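Local structure of glycolipid-binding domain-containing protein (Pseudomonas aeruginosa, 2H1T) at residues E22-L26 against P107-T111; Y46-L52 against A63-S69; R74-L78 against A138-R142. The protein is of unknown function but may bind glycolipids and take part in their metabolism. All blocks are in the same frame, centred on the assembly; numbering follows the deposited sequence.

How the interactions relate
All three contacts involve one antiparallel sheet, whose strands follow each other in chain order from 16-26 to 86-88. Interaction 2 is the pairing of 45-54 with 60-69 inside that sheet. Interactions 1 and 3 join strands 16-26 and 72-80 to loops that border strands of the second, mixed sheet. Along the chain, interaction 2 falls between the two segments of interaction 1, while interactions 1 and 3 alternate. The centres of 1 and 2 are about 11 Å apart, linked by E22 and Y50. Those of 2 and 3 are about 9 Å apart, linked by strand pairing. Interactions 1 and 3, with centres about 17 Å apart, do not touch. Interaction 2 builds the sheet between them.

Interaction 1: E22-L26 against P107-T111; sequences EALRL and PSPFT
Segment E22-L26 is the extended end of strand 16-26, with phi/psi near -120/130. P107-T111 is a loop between strand 102-106 and helix 113-119. It starts with P107 after a cis peptide bond, stays extended at S108 (-148/127), and turns at P109 (-85/-2) and F110 (-54/-47). The touching parts run in nearly the same direction, 22° apart. The CA atoms of E22 and S108 are 7.6 Å apart and those of L24 and F110 8.6 Å, so side chains make the contact. E22, L24 and L26 point toward the loop. E22 has chi1 and chi2 both t and reaches out fully extended. S108 OG donates to E22 OE1 at 2.7 Å. One water donates to E22 OE1 at 2.7 Å and to P107 O at 2.8 Å, forming a second, bridging link. E22 OE2 is held by S33 and Y50. S108 OG also accepts from F110 N at 3.1 Å, an ST turn at the bend of the loop. The arrangement joins the outermost strand, within this chain, of the antiparallel sheet to the connection leaving the edge of the mixed sheet. It is a buried contact at the subunit interface: E22-L26 pair antiparallel with a strand of the second subunit, so the sheet runs on, and W10 of that subunit packs on E22 and P109. The apolar half centres on F110, with chi1 t and chi2 51°. L24 CD1 lies over one face of its ring, 3.7 Å from the centroid, a CH-pi contact. L26 CD1 is 4.3 Å from F110 CZ.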
ATOM      1  N   GLU A  22       4.545  -5.925   6.652  1.00 14.59           N
ATOM      2  CA  GLU A  22       5.535  -6.623   5.870  1.00 14.14           C
ATOM      3  C   GLU A  22       5.284  -8.123   6.015  1.00 13.27           C
ATOM      4  O   GLU A  22       5.138  -8.649   7.134  1.00 12.65           O
ATOM      5  CB  GLU A  22       6.969  -6.260   6.350  1.00 12.47           C
ATOM      6  CG  GLU A  22       8.043  -7.076   5.681  1.00 13.62           C
ATOM      7  CD  GLU A  22       9.464  -6.687   6.011  1.00 13.90           C
ATOM      8  OE1 GLU A  22       9.671  -6.030   7.017  1.00 13.55           O
ATOM      9  OE2 GLU A  22      10.369  -7.054   5.243  1.00 15.44           O
ATOM     10  N   ALA A  23       5.242  -8.798   4.863  1.00 16.50           N
ATOM     11  CA  ALA A  23       5.157 -10.263   4.788  1.00 15.02           C
ATOM     12  C   ALA A  23       6.407 -10.818   4.115  1.00 16.61           C
ATOM     13  O   ALA A  23       6.716 -10.510   2.944  1.00 14.00           O
ATOM     14  CB  ALA A  23       3.924 -10.683   4.035  1.00 17.12           C
ATOM     15  N   LEU A  24       7.143 -11.631   4.863  1.00 17.63           N
ATOM     16  CA  LEU A  24       8.411 -12.132   4.376  1.00 18.94           C
ATOM     17  C   LEU A  24       8.447 -13.672   4.323  1.00 19.01           C
ATOM     18  O   LEU A  24       7.913 -14.350   5.213  1.00 17.53           O
ATOM     19  CB  LEU A  24       9.524 -11.589   5.269  1.00 18.00           C
ATOM     20  CG  LEU A  24      10.974 -11.998   5.024  1.00 18.65           C
ATOM     21  CD1 LEU A  24      11.875 -10.860   5.543  1.00 19.85           C
ATOM     22  CD2 LEU A  24      11.296 -13.311   5.727  1.00 19.74           C
ATOM     23  N   ARG A  25       9.102 -14.195   3.287  1.00 19.81           N
ATOM     24  CA  ARG A  25       9.379 -15.636   3.188  1.00 22.02           C
ATOM     25  C   ARG A  25      10.878 -15.867   3.371  1.00 19.28           C
ATOM     26  O   ARG A  25      11.692 -15.233   2.705  1.00 18.43           O
ATOM     27  CB  ARG A  25       8.959 -16.201   1.835  1.00 22.77           C
ATOM     28  CG  ARG A  25       8.905 -17.722   1.825  1.00 24.41           C
ATOM     29  CD  ARG A  25       8.426 -18.285   0.488  1.00 31.80           C
ATOM     30  NE  ARG A  25       9.332 -17.907  -0.597  1.00 36.33           N
ATOM     31  CZ  ARG A  25       9.104 -16.963  -1.500  1.00 42.11           C
ATOM     32  NH1 ARG A  25       7.962 -16.271  -1.506  1.00 46.42           N
ATOM     33  NH2 ARG A  25      10.035 -16.715  -2.427  1.00 44.67           N
ATOM     34  N   LEU A  26      11.228 -16.802   4.242  1.00 19.18           N
ATOM     35  CA  LEU A  26      12.611 -17.018   4.584  1.00 19.64           C
ATOM     36  C   LEU A  26      13.024 -18.406   4.159  1.00 20.81           C
ATOM     37  O   LEU A  26      12.406 -19.402   4.542  1.00 19.30           O
ATOM     38  CB  LEU A  26      12.833 -16.853   6.097  1.00 19.87           C
ATOM     39  CG  LEU A  26      14.277 -17.079   6.571  1.00 19.95           C
ATOM     40  CD1 LEU A  26      15.215 -16.034   5.928  1.00 19.14           C
ATOM     41  CD2 LEU A  26      14.350 -17.009   8.081  1.00 21.89           C
ATOM     42  N   PRO A 107      11.386   0.682   6.558  1.00 15.55           N
ATOM     43  CA  PRO A 107      10.984   0.186   7.869  1.00 15.50           C
ATOM     44  C   PRO A 107      10.877  -1.327   7.940  1.00 16.50           C
ATOM     45  O   PRO A 107       9.836  -1.898   7.592  1.00 15.76           O
ATOM     46  CB  PRO A 107       9.604   0.826   8.033  1.00 15.82           C
ATOM     47  CG  PRO A 107       9.066   0.919   6.678  1.00 16.09           C
ATOM     48  CD  PRO A 107      10.202   1.003   5.722  1.00 13.65           C
ATOM     49  N   SER A 108      11.920  -1.990   8.437  1.00 14.39           N
ATOM     50  CA  SER A 108      11.833  -3.450   8.598  1.00 15.04           C
ATOM     51  C   SER A 108      12.634  -3.964   9.767  1.00 15.73           C
ATOM     52  O   SER A 108      13.842  -3.761   9.849  1.00 17.88           O
ATOM     53  CB  SER A 108      12.254  -4.205   7.348  1.00 15.76           C
ATOM     54  OG  SER A 108      12.276  -5.618   7.565  1.00 16.56           O
ATOM     55  N   PRO A 109      11.982  -4.739  10.640  1.00 14.08           N
ATOM     56  CA  PRO A 109      12.792  -5.312  11.724  1.00 13.80           C
ATOM     57  C   PRO A 109      13.488  -6.615  11.310  1.00 14.81           C
ATOM     58  O   PRO A 109      14.280  -7.211  12.091  1.00 17.22           O
ATOM     59  CB  PRO A 109      11.749  -5.549  12.811  1.00 14.00           C
ATOM     60  CG  PRO A 109      10.560  -5.903  12.069  1.00 13.22           C
ATOM     61  CD  PRO A 109      10.555  -5.075  10.797  1.00 14.65           C
ATOM     62  N   PHE A 110      13.246  -7.051  10.079  1.00 13.59           N
ATOM     63  CA  PHE A 110      13.984  -8.230   9.565  1.00 15.64           C
ATOM     64  C   PHE A 110      15.482  -8.053   9.674  1.00 15.83           C
ATOM     65  O   PHE A 110      16.194  -8.961  10.146  1.00 14.44           O
ATOM     66  CB  PHE A 110      13.646  -8.576   8.124  1.00 14.35           C
ATOM     67  CG  PHE A 110      14.464  -9.724   7.570  1.00 13.78           C
ATOM     68  CD1 PHE A 110      14.568 -10.947   8.268  1.00 13.76           C
ATOM     69  CD2 PHE A 110      15.095  -9.613   6.379  1.00 15.69           C
ATOM     70  CE1 PHE A 110      15.314 -12.005   7.781  1.00 13.76           C
ATOM     71  CE2 PHE A 110      15.850 -10.678   5.890  1.00 16.73           C
ATOM     72  CZ  PHE A 110      15.959 -11.864   6.588  1.00 17.89           C
ATOM     73  N   THR A 111      15.967  -6.886   9.254  1.00 15.34           N
ATOM     74  CA  THR A 111      17.399  -6.733   9.058  1.00 14.88           C
ATOM     75  C   THR A 111      18.239  -6.747  10.338  1.00 15.59           C
ATOM     76  O   THR A 111      19.433  -6.976  10.285  1.00 17.03           O
ATOM     77  CB  THR A 111      17.727  -5.499   8.184  1.00 16.03           C
ATOM     78  OG1 THR A 111      17.162  -4.298   8.750  1.00 16.22           O
ATOM     79  CG2 THR A 111      17.190  -5.724   6.771  1.00 14.78           C
TER
HETATM   80  O   HOH W   1       8.294  -4.078   8.352  1.00 13.66           O

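Interaction 2: Y46-L52 against A63-S69; sequences YQLDYRL and AVFHVES. With EDO (1,2-ethanediol), chain D.
This is the antiparallel pairing of a beta hairpin, strands 45-54 and 60-69, inside one antiparallel sheet. The axes approach to 4.7 Å at 168°. Q47-E68, D49-H66 and R51-V64 are hydrogen-bonded pairs, with CA atoms 5.2 to 5.4 Å apart. L48-V67, Y50-F65 and L52-A63 are non-hydrogen-bonded pairs at 4.3 to 4.6 Å. Q47 N to E68 O is 3.0 Å and E68 N to Q47 O 2.8 Å. D49 N to H66 O is 2.8 Å and H66 N to D49 O 2.9 Å. R51 N to V64 O is 2.8 Å and V64 N to R51 O 2.9 Å.

The face with L48, Y50, L52, A63, F65 and V67 is largely apolar; Y50 OH bonds to E22. F65 (chi1 m) has its CD1 3.6 Å from Y50 CB. L52 CD2 meets A63 CB at 3.4 Å. The other face is mostly polar, though V64 lies on it. Q47 NE2 donates to D49 OD1 at 3.1 Å, and H66 NE2 to E68 OE2 at 2.7 Å. Ethanediol, probably from the crystallisation liquor, bonds weakly through O1 to D49 O (3.4 Å).

Strand 30-38 flanks 45-54, and 72-80 flanks 60-69. I105 of strand 102-106 covers Y50, L52 and F65.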
ATOM      1  N   TYR A  46       3.360   3.430  -0.461  1.00 15.87           N
ATOM      2  CA  TYR A  46       4.243   2.748  -1.396  1.00 17.84           C
ATOM      3  C   TYR A  46       4.263   1.255  -1.091  1.00 17.84           C
ATOM      4  O   TYR A  46       3.765   0.793  -0.061  1.00 16.11           O
ATOM      5  CB  TYR A  46       5.663   3.368  -1.378  1.00 18.16           C
ATOM      6  CG  TYR A  46       6.390   3.211  -0.069  1.00 19.05           C
ATOM      7  CD1 TYR A  46       7.202   2.094   0.163  1.00 17.48           C
ATOM      8  CD2 TYR A  46       6.300   4.184   0.946  1.00 13.63           C
ATOM      9  CE1 TYR A  46       7.896   1.918   1.407  1.00 19.93           C
ATOM     10  CE2 TYR A  46       6.983   3.994   2.214  1.00 17.22           C
ATOM     11  CZ  TYR A  46       7.786   2.865   2.410  1.00 19.62           C
ATOM     12  OH  TYR A  46       8.456   2.629   3.609  1.00 16.49           O
ATOM     13  N   GLN A  47       4.779   0.490  -2.040  1.00 18.90           N
ATOM     14  CA  GLN A  47       5.053  -0.905  -1.809  1.00 18.75           C
ATOM     15  C   GLN A  47       6.490  -1.162  -2.232  1.00 19.67           C
ATOM     16  O   GLN A  47       6.876  -0.832  -3.369  1.00 16.93           O
ATOM     17  CB  GLN A  47       4.141  -1.829  -2.594  1.00 17.62           C
ATOM     18  CG  GLN A  47       4.491  -3.325  -2.352  1.00 21.71           C
ATOM     19  CD  GLN A  47       3.395  -4.296  -2.753  1.00 24.91           C
ATOM     20  OE1 GLN A  47       2.205  -4.062  -2.476  1.00 29.86           O
ATOM     21  NE2 GLN A  47       3.783  -5.397  -3.417  1.00 26.10           N
ATOM     22  N   LEU A  48       7.221  -1.798  -1.308  1.00 18.48           N
ATOM     23  CA  LEU A  48       8.601  -2.206  -1.506  1.00 15.88           C
ATOM     24  C   LEU A  48       8.618  -3.730  -1.585  1.00 15.85           C
ATOM     25  O   LEU A  48       8.096  -4.417  -0.705  1.00 18.38           O
ATOM     26  CB  LEU A  48       9.467  -1.763  -0.319  1.00 14.35           C
ATOM     27  CG  LEU A  48      10.932  -2.236  -0.406  1.00 16.28           C
ATOM     28  CD1 LEU A  48      11.610  -1.619  -1.600  1.00 16.89           C
ATOM     29  CD2 LEU A  48      11.694  -1.872   0.835  1.00 18.86           C
ATOM     30  N   ASP A  49       9.211  -4.250  -2.640  1.00 15.16           N
ATOM     31  CA  ASP A  49       9.483  -5.688  -2.794  1.00 16.24           C
ATOM     32  C   ASP A  49      10.987  -5.820  -2.749  1.00 14.78           C
ATOM     33  O   ASP A  49      11.689  -5.062  -3.390  1.00 14.18           O
ATOM     34  CB  ASP A  49       8.967  -6.214  -4.147  1.00 16.42           C
ATOM     35  CG  ASP A  49       7.455  -6.127  -4.282  1.00 26.31           C
ATOM     36  OD1 ASP A  49       6.742  -6.387  -3.313  1.00 25.81           O
ATOM     37  OD2 ASP A  49       6.973  -5.781  -5.388  1.00 36.98           O
ATOM     38  N   TYR A  50      11.507  -6.739  -1.954  1.00 15.84           N
ATOM     39  CA  TYR A  50      12.933  -6.907  -1.936  1.00 15.63           C
ATOM     40  C   TYR A  50      13.357  -8.340  -1.727  1.00 16.45           C
ATOM     41  O   TYR A  50      12.601  -9.151  -1.198  1.00 16.65           O
ATOM     42  CB  TYR A  50      13.565  -5.975  -0.899  1.00 14.62           C
ATOM     43  CG  TYR A  50      13.375  -6.357   0.577  1.00 11.20           C
ATOM     44  CD1 TYR A  50      14.210  -7.294   1.220  1.00 10.37           C
ATOM     45  CD2 TYR A  50      12.435  -5.697   1.375  1.00 12.49           C
ATOM     46  CE1 TYR A  50      14.026  -7.607   2.576  1.00 14.87           C
ATOM     47  CE2 TYR A  50      12.296  -5.980   2.743  1.00 14.21           C
ATOM     48  CZ  TYR A  50      13.099  -6.927   3.327  1.00 13.44           C
ATOM     49  OH  TYR A  50      12.939  -7.196   4.680  1.00 15.69           O
ATOM     50  N   ARG A  51      14.573  -8.625  -2.152  1.00 16.95           N
ATOM     51  CA  ARG A  51      15.152  -9.940  -1.922  1.00 17.77           C
ATOM     52  C   ARG A  51      16.574  -9.765  -1.452  1.00 13.59           C
ATOM     53  O   ARG A  51      17.332  -9.007  -2.066  1.00 13.42           O
ATOM     54  CB  ARG A  51      15.069 -10.786  -3.206  1.00 18.55           C
ATOM     55  CG  ARG A  51      15.807 -12.160  -3.101  1.00 22.17           C
ATOM     56  CD  ARG A  51      15.749 -12.992  -4.397  1.00 26.13           C
ATOM     57  NE  ARG A  51      16.299 -12.304  -5.572  1.00 34.57           N
ATOM     58  CZ  ARG A  51      17.588 -12.278  -5.933  1.00 37.61           C
ATOM     59  NH1 ARG A  51      18.538 -12.881  -5.198  1.00 40.47           N
ATOM     60  NH2 ARG A  51      17.934 -11.627  -7.043  1.00 37.62           N
ATOM     61  N   LEU A  52      16.920 -10.454  -0.369  1.00 10.63           N
ATOM     62  CA  LEU A  52      18.287 -10.496   0.139  1.00 12.14           C
ATOM     63  C   LEU A  52      18.834 -11.903   0.069  1.00 13.57           C
ATOM     64  O   LEU A  52      18.105 -12.886   0.241  1.00 12.14           O
ATOM     65  CB  LEU A  52      18.363  -9.988   1.591  1.00 12.38           C
ATOM     66  CG  LEU A  52      17.713  -8.626   1.860  1.00 12.23           C
ATOM     67  CD1 LEU A  52      17.799  -8.286   3.367  1.00 13.07           C
ATOM     68  CD2 LEU A  52      18.330  -7.547   0.957  1.00 12.26           C
ATOM     69  N   ALA A  63      21.488  -7.839  -2.787  1.00 14.20           N
ATOM     70  CA  ALA A  63      20.212  -7.242  -2.431  1.00 16.97           C
ATOM     71  C   ALA A  63      19.555  -6.647  -3.688  1.00 18.53           C
ATOM     72  O   ALA A  63      20.205  -5.966  -4.450  1.00 18.64           O
ATOM     73  CB  ALA A  63      20.427  -6.175  -1.366  1.00 17.88           C
ATOM     74  N   VAL A  64      18.266  -6.921  -3.873  1.00 16.55           N
ATOM     75  CA  VAL A  64      17.461  -6.377  -4.966  1.00 17.85           C
ATOM     76  C   VAL A  64      16.185  -5.750  -4.397  1.00 17.02           C
ATOM     77  O   VAL A  64      15.499  -6.372  -3.584  1.00 17.35           O
ATOM     78  CB  VAL A  64      17.072  -7.499  -5.973  1.00 17.51           C
ATOM     79  CG1 VAL A  64      16.348  -6.928  -7.146  1.00 22.88           C
ATOM     80  CG2 VAL A  64      18.300  -8.238  -6.432  1.00 22.14           C
ATOM     81  N   PHE A  65      15.899  -4.524  -4.825  1.00 14.24           N
ATOM     82  CA  PHE A  65      14.775  -3.713  -4.385  1.00 15.60           C
ATOM     83  C   PHE A  65      13.952  -3.214  -5.555  1.00 15.57           C
ATOM     84  O   PHE A  65      14.509  -2.822  -6.582  1.00 14.83           O
ATOM     85  CB  PHE A  65      15.297  -2.463  -3.683  1.00 17.33           C
ATOM     86  CG  PHE A  65      16.101  -2.747  -2.454  1.00 15.04           C
ATOM     87  CD1 PHE A  65      15.477  -2.910  -1.214  1.00 16.23           C
ATOM     88  CD2 PHE A  65      17.500  -2.809  -2.515  1.00 16.98           C
ATOM     89  CE1 PHE A  65      16.237  -3.192  -0.072  1.00 17.12           C
ATOM     90  CE2 PHE A  65      18.244  -3.086  -1.387  1.00 18.44           C
ATOM     91  CZ  PHE A  65      17.620  -3.270  -0.164  1.00 19.27           C
ATOM     92  N   HIS A  66      12.624  -3.161  -5.364  1.00 15.75           N
ATOM     93  CA  HIS A  66      11.698  -2.664  -6.386  1.00 14.75           C
ATOM     94  C   HIS A  66      10.643  -1.992  -5.575  1.00 14.63           C
ATOM     95  O   HIS A  66       9.991  -2.635  -4.737  1.00 14.90           O
ATOM     96  CB  HIS A  66      11.098  -3.814  -7.221  1.00 14.96           C
ATOM     97  CG  HIS A  66       9.965  -3.417  -8.114  1.00 16.12           C
ATOM     98  ND1 HIS A  66      10.068  -3.418  -9.487  1.00 14.89           N
ATOM     99  CD2 HIS A  66       8.684  -3.087  -7.834  1.00 15.74           C
ATOM    100  CE1 HIS A  66       8.914  -3.043 -10.013  1.00 15.44           C
ATOM    101  NE2 HIS A  66       8.052  -2.856  -9.032  1.00 18.22           N
ATOM    102  N   VAL A  67      10.560  -0.679  -5.733  1.00 15.71           N
ATOM    103  CA  VAL A  67       9.587   0.125  -4.999  1.00 17.47           C
ATOM    104  C   VAL A  67       8.668   0.822  -5.967  1.00 15.75           C
ATOM    105  O   VAL A  67       9.116   1.426  -6.924  1.00 15.00           O
ATOM    106  CB  VAL A  67      10.245   1.173  -4.091  1.00 18.68           C
ATOM    107  CG1 VAL A  67      11.149   2.096  -4.863  1.00 18.20           C
ATOM    108  CG2 VAL A  67       9.195   1.976  -3.381  1.00 22.59           C
ATOM    109  N   GLU A  68       7.381   0.748  -5.686  1.00 15.17           N
ATOM    110  CA  GLU A  68       6.391   1.487  -6.438  1.00 14.84           C
ATOM    111  C   GLU A  68       5.648   2.488  -5.548  1.00 12.94           C
ATOM    112  O   GLU A  68       5.155   2.151  -4.462  1.00 11.30           O
ATOM    113  CB  GLU A  68       5.394   0.543  -7.098  1.00 13.71           C
ATOM    114  CG  GLU A  68       5.985  -0.690  -7.722  1.00 19.29           C
ATOM    115  CD  GLU A  68       4.998  -1.426  -8.635  1.00 22.30           C
ATOM    116  OE1 GLU A  68       3.760  -1.145  -8.583  1.00 24.16           O
ATOM    117  OE2 GLU A  68       5.482  -2.277  -9.420  1.00 23.06           O
ATOM    118  N   SER A  69       5.581   3.714  -6.039  1.00 11.81           N
ATOM    119  CA  SER A  69       4.972   4.821  -5.331  1.00 14.17           C
ATOM    120  C   SER A  69       4.381   5.768  -6.355  1.00 15.26           C
ATOM    121  O   SER A  69       4.486   5.541  -7.554  1.00 16.26           O
ATOM    122  CB  SER A  69       6.037   5.559  -4.505  1.00 16.54           C
ATOM    123  OG  SER A  69       6.952   6.264  -5.350  1.00 19.46           O
TER
HETATM  124  C1  EDO D 189      11.742  -8.103  -6.006  1.00 39.60           C
HETATM  125  O1  EDO D 189      12.893  -7.323  -5.675  1.00 35.69           O
HETATM  126  C2  EDO D 189      12.003  -9.575  -5.708  1.00 41.81           C
HETATM  127  O2  EDO D 189      10.819 -10.240  -5.207  1.00 45.02           O

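Interaction 3: R74-L78 against A138-R142; sequences RKLHL and ALEPR
R74, L76 and L78 of the extended strand 72-80 point toward the loop A138-R142, which leads from strand 126-135 into 142-152. In the loop, A138 has phi/psi -76/-28 and L139 takes the left-handed conformation, 55/48, before the chain extends again through P141 (-68/151). The touching parts run 13° apart. CA atoms are 8.0 Å apart for R74-A138 and 7.3 Å for L76-L139.

R74 supplies both cross-segment hydrogen bonds. Its chain is extended, with chi1 153°, chi2 149° and chi3 t. The two carbonyls lie at the guanidinium edge, near its plane. NE donates to A138 O at 2.8 Å, and NH2 donates to L139 O at 2.6 Å. Two successive loop carbonyls are thus satisfied by one side chain. R74 NH1 lies 3.2 Å from K75 O, but the angle is too poor for a hydrogen bond. H77 NE2 bonds to E62 OE2. The backbone of R74, L76 and L78 bonds to V67, F65 and A63 of strand 60-69.

Beside the arginine the contact is apolar. L76 (chi1 t, chi2 p) puts CD2 3.7 Å from P141 CG and 4.3 Å from L139 CB. L78 CD1 is 4.2 Å from P141 CG. L139 also packs on F65 and I134, and P141 on L132 and I134. The arrangement combines one arginine donating to two successive carbonyls with apolar packing of a mixed-sheet connection on the antiparallel sheet.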
ATOM      1  N   ARG A  74      11.075   2.636  -8.736  1.00 22.77           N
ATOM      2  CA  ARG A  74      12.519   2.759  -8.553  1.00 25.14           C
ATOM      3  C   ARG A  74      13.085   1.377  -8.205  1.00 22.05           C
ATOM      4  O   ARG A  74      12.512   0.600  -7.401  1.00 21.11           O
ATOM      5  CB  ARG A  74      12.861   3.811  -7.484  1.00 26.03           C
ATOM      6  CG  ARG A  74      14.183   3.574  -6.762  1.00 27.29           C
ATOM      7  CD  ARG A  74      14.871   4.855  -6.310  1.00 30.56           C
ATOM      8  NE  ARG A  74      16.117   4.597  -5.572  1.00 34.49           N
ATOM      9  CZ  ARG A  74      17.313   4.306  -6.107  1.00 36.29           C
ATOM     10  NH1 ARG A  74      17.505   4.183  -7.421  1.00 34.46           N
ATOM     11  NH2 ARG A  74      18.346   4.131  -5.300  1.00 35.58           N
ATOM     12  N   LYS A  75      14.207   1.063  -8.832  1.00 21.59           N
ATOM     13  CA  LYS A  75      14.894  -0.167  -8.547  1.00 21.98           C
ATOM     14  C   LYS A  75      16.303   0.126  -7.956  1.00 20.81           C
ATOM     15  O   LYS A  75      16.900   1.177  -8.210  1.00 20.76           O
ATOM     16  CB  LYS A  75      14.988  -1.006  -9.831  1.00 23.29           C
ATOM     17  CG  LYS A  75      13.639  -1.422 -10.411  1.00 23.09           C
ATOM     18  CD  LYS A  75      13.794  -2.152 -11.749  1.00 24.24           C
ATOM     19  CE  LYS A  75      12.424  -2.252 -12.429  1.00 26.83           C
ATOM     20  NZ  LYS A  75      12.454  -2.699 -13.859  1.00 27.28           N
ATOM     21  N   LEU A  76      16.802  -0.841  -7.200  1.00 20.01           N
ATOM     22  CA  LEU A  76      18.184  -0.848  -6.700  1.00 19.57           C
ATOM     23  C   LEU A  76      18.701  -2.283  -6.637  1.00 17.25           C
ATOM     24  O   LEU A  76      18.035  -3.180  -6.106  1.00 14.39           O
ATOM     25  CB  LEU A  76      18.250  -0.178  -5.324  1.00 20.60           C
ATOM     26  CG  LEU A  76      19.606  -0.143  -4.582  1.00 21.70           C
ATOM     27  CD1 LEU A  76      20.643   0.721  -5.368  1.00 22.18           C
ATOM     28  CD2 LEU A  76      19.418   0.389  -3.164  1.00 20.92           C
ATOM     29  N   HIS A  77      19.893  -2.490  -7.198  1.00 17.03           N
ATOM     30  CA  HIS A  77      20.577  -3.782  -7.188  1.00 16.89           C
ATOM     31  C   HIS A  77      21.993  -3.610  -6.632  1.00 15.58           C
ATOM     32  O   HIS A  77      22.826  -2.939  -7.233  1.00 16.88           O
ATOM     33  CB  HIS A  77      20.682  -4.339  -8.604  1.00 16.11           C
ATOM     34  CG  HIS A  77      21.126  -5.772  -8.664  1.00 16.68           C
ATOM     35  ND1 HIS A  77      21.435  -6.401  -9.847  1.00 19.22           N
ATOM     36  CD2 HIS A  77      21.315  -6.697  -7.690  1.00 16.06           C
ATOM     37  CE1 HIS A  77      21.801  -7.652  -9.602  1.00 22.95           C
ATOM     38  NE2 HIS A  77      21.724  -7.861  -8.299  1.00 18.12           N
ATOM     39  N   LEU A  78      22.259  -4.231  -5.491  1.00 15.05           N
ATOM     40  CA  LEU A  78      23.562  -4.153  -4.830  1.00 14.97           C
ATOM     41  C   LEU A  78      24.186  -5.534  -4.708  1.00 16.14           C
ATOM     42  O   LEU A  78      23.489  -6.544  -4.485  1.00 16.75           O
ATOM     43  CB  LEU A  78      23.401  -3.541  -3.412  1.00 15.18           C
ATOM     44  CG  LEU A  78      22.917  -2.100  -3.330  1.00 17.46           C
ATOM     45  CD1 LEU A  78      22.615  -1.741  -1.921  1.00 18.02           C
ATOM     46  CD2 LEU A  78      23.974  -1.131  -3.948  1.00 20.58           C
ATOM     47  N   ALA A 138      12.914   6.017  -0.779  1.00 22.80           N
ATOM     48  CA  ALA A 138      13.888   6.613  -1.700  1.00 21.14           C
ATOM     49  C   ALA A 138      15.038   5.685  -2.051  1.00 20.44           C
ATOM     50  O   ALA A 138      15.619   5.853  -3.112  1.00 18.50           O
ATOM     51  CB  ALA A 138      14.420   7.893  -1.169  1.00 22.71           C
ATOM     52  N   LEU A 139      15.370   4.770  -1.146  1.00 20.06           N
ATOM     53  CA  LEU A 139      16.370   3.715  -1.361  1.00 21.95           C
ATOM     54  C   LEU A 139      17.716   4.301  -1.781  1.00 21.56           C
ATOM     55  O   LEU A 139      18.331   3.858  -2.763  1.00 20.81           O
ATOM     56  CB  LEU A 139      15.895   2.708  -2.415  1.00 23.00           C
ATOM     57  CG  LEU A 139      14.588   1.944  -2.197  1.00 22.78           C
ATOM     58  CD1 LEU A 139      14.477   0.939  -3.304  1.00 21.66           C
ATOM     59  CD2 LEU A 139      14.558   1.274  -0.864  1.00 20.67           C
ATOM     60  N   GLU A 140      18.140   5.323  -1.040  1.00 21.02           N
ATOM     61  CA  GLU A 140      19.461   5.954  -1.220  1.00 22.57           C
ATOM     62  C   GLU A 140      20.375   5.494  -0.097  1.00 18.84           C
ATOM     63  O   GLU A 140      20.289   6.004   1.017  1.00 16.65           O
ATOM     64  CB  GLU A 140      19.301   7.463  -1.199  1.00 22.63           C
ATOM     65  CG  GLU A 140      18.716   7.975  -2.475  1.00 25.48           C
ATOM     66  CD  GLU A 140      18.049   9.332  -2.315  1.00 27.72           C
ATOM     67  OE1 GLU A 140      17.941   9.837  -1.165  1.00 35.46           O
ATOM     68  OE2 GLU A 140      17.607   9.868  -3.345  1.00 30.42           O
ATOM     69  N   PRO A 141      21.201   4.474  -0.358  1.00 17.79           N
ATOM     70  CA  PRO A 141      21.931   3.924   0.789  1.00 15.26           C
ATOM     71  C   PRO A 141      22.963   4.852   1.395  1.00 17.37           C
ATOM     72  O   PRO A 141      23.542   5.702   0.691  1.00 16.27           O
ATOM     73  CB  PRO A 141      22.638   2.694   0.205  1.00 15.53           C
ATOM     74  CG  PRO A 141      21.787   2.337  -1.069  1.00 15.48           C
ATOM     75  CD  PRO A 141      21.495   3.721  -1.591  1.00 18.32           C
ATOM     76  N   ARG A 142      23.203   4.690   2.695  1.00 16.91           N
ATOM     77  CA  ARG A 142      24.376   5.315   3.283  1.00 18.51           C
ATOM     78  C   ARG A 142      24.895   4.539   4.445  1.00 18.55           C
ATOM     79  O   ARG A 142      24.127   3.848   5.157  1.00 18.84           O
ATOM     80  CB  ARG A 142      24.094   6.737   3.705  1.00 17.87           C
ATOM     81  CG  ARG A 142      23.053   6.866   4.763  1.00 20.73           C
ATOM     82  CD  ARG A 142      22.661   8.322   5.005  1.00 23.47           C
ATOM     83  NE  ARG A 142      21.435   8.405   5.816  1.00 26.40           N
ATOM     84  CZ  ARG A 142      21.397   8.305   7.137  1.00 33.71           C
ATOM     85  NH1 ARG A 142      22.508   8.108   7.833  1.00 39.62           N
ATOM     86  NH2 ARG A 142      20.236   8.415   7.785  1.00 33.46           N
TER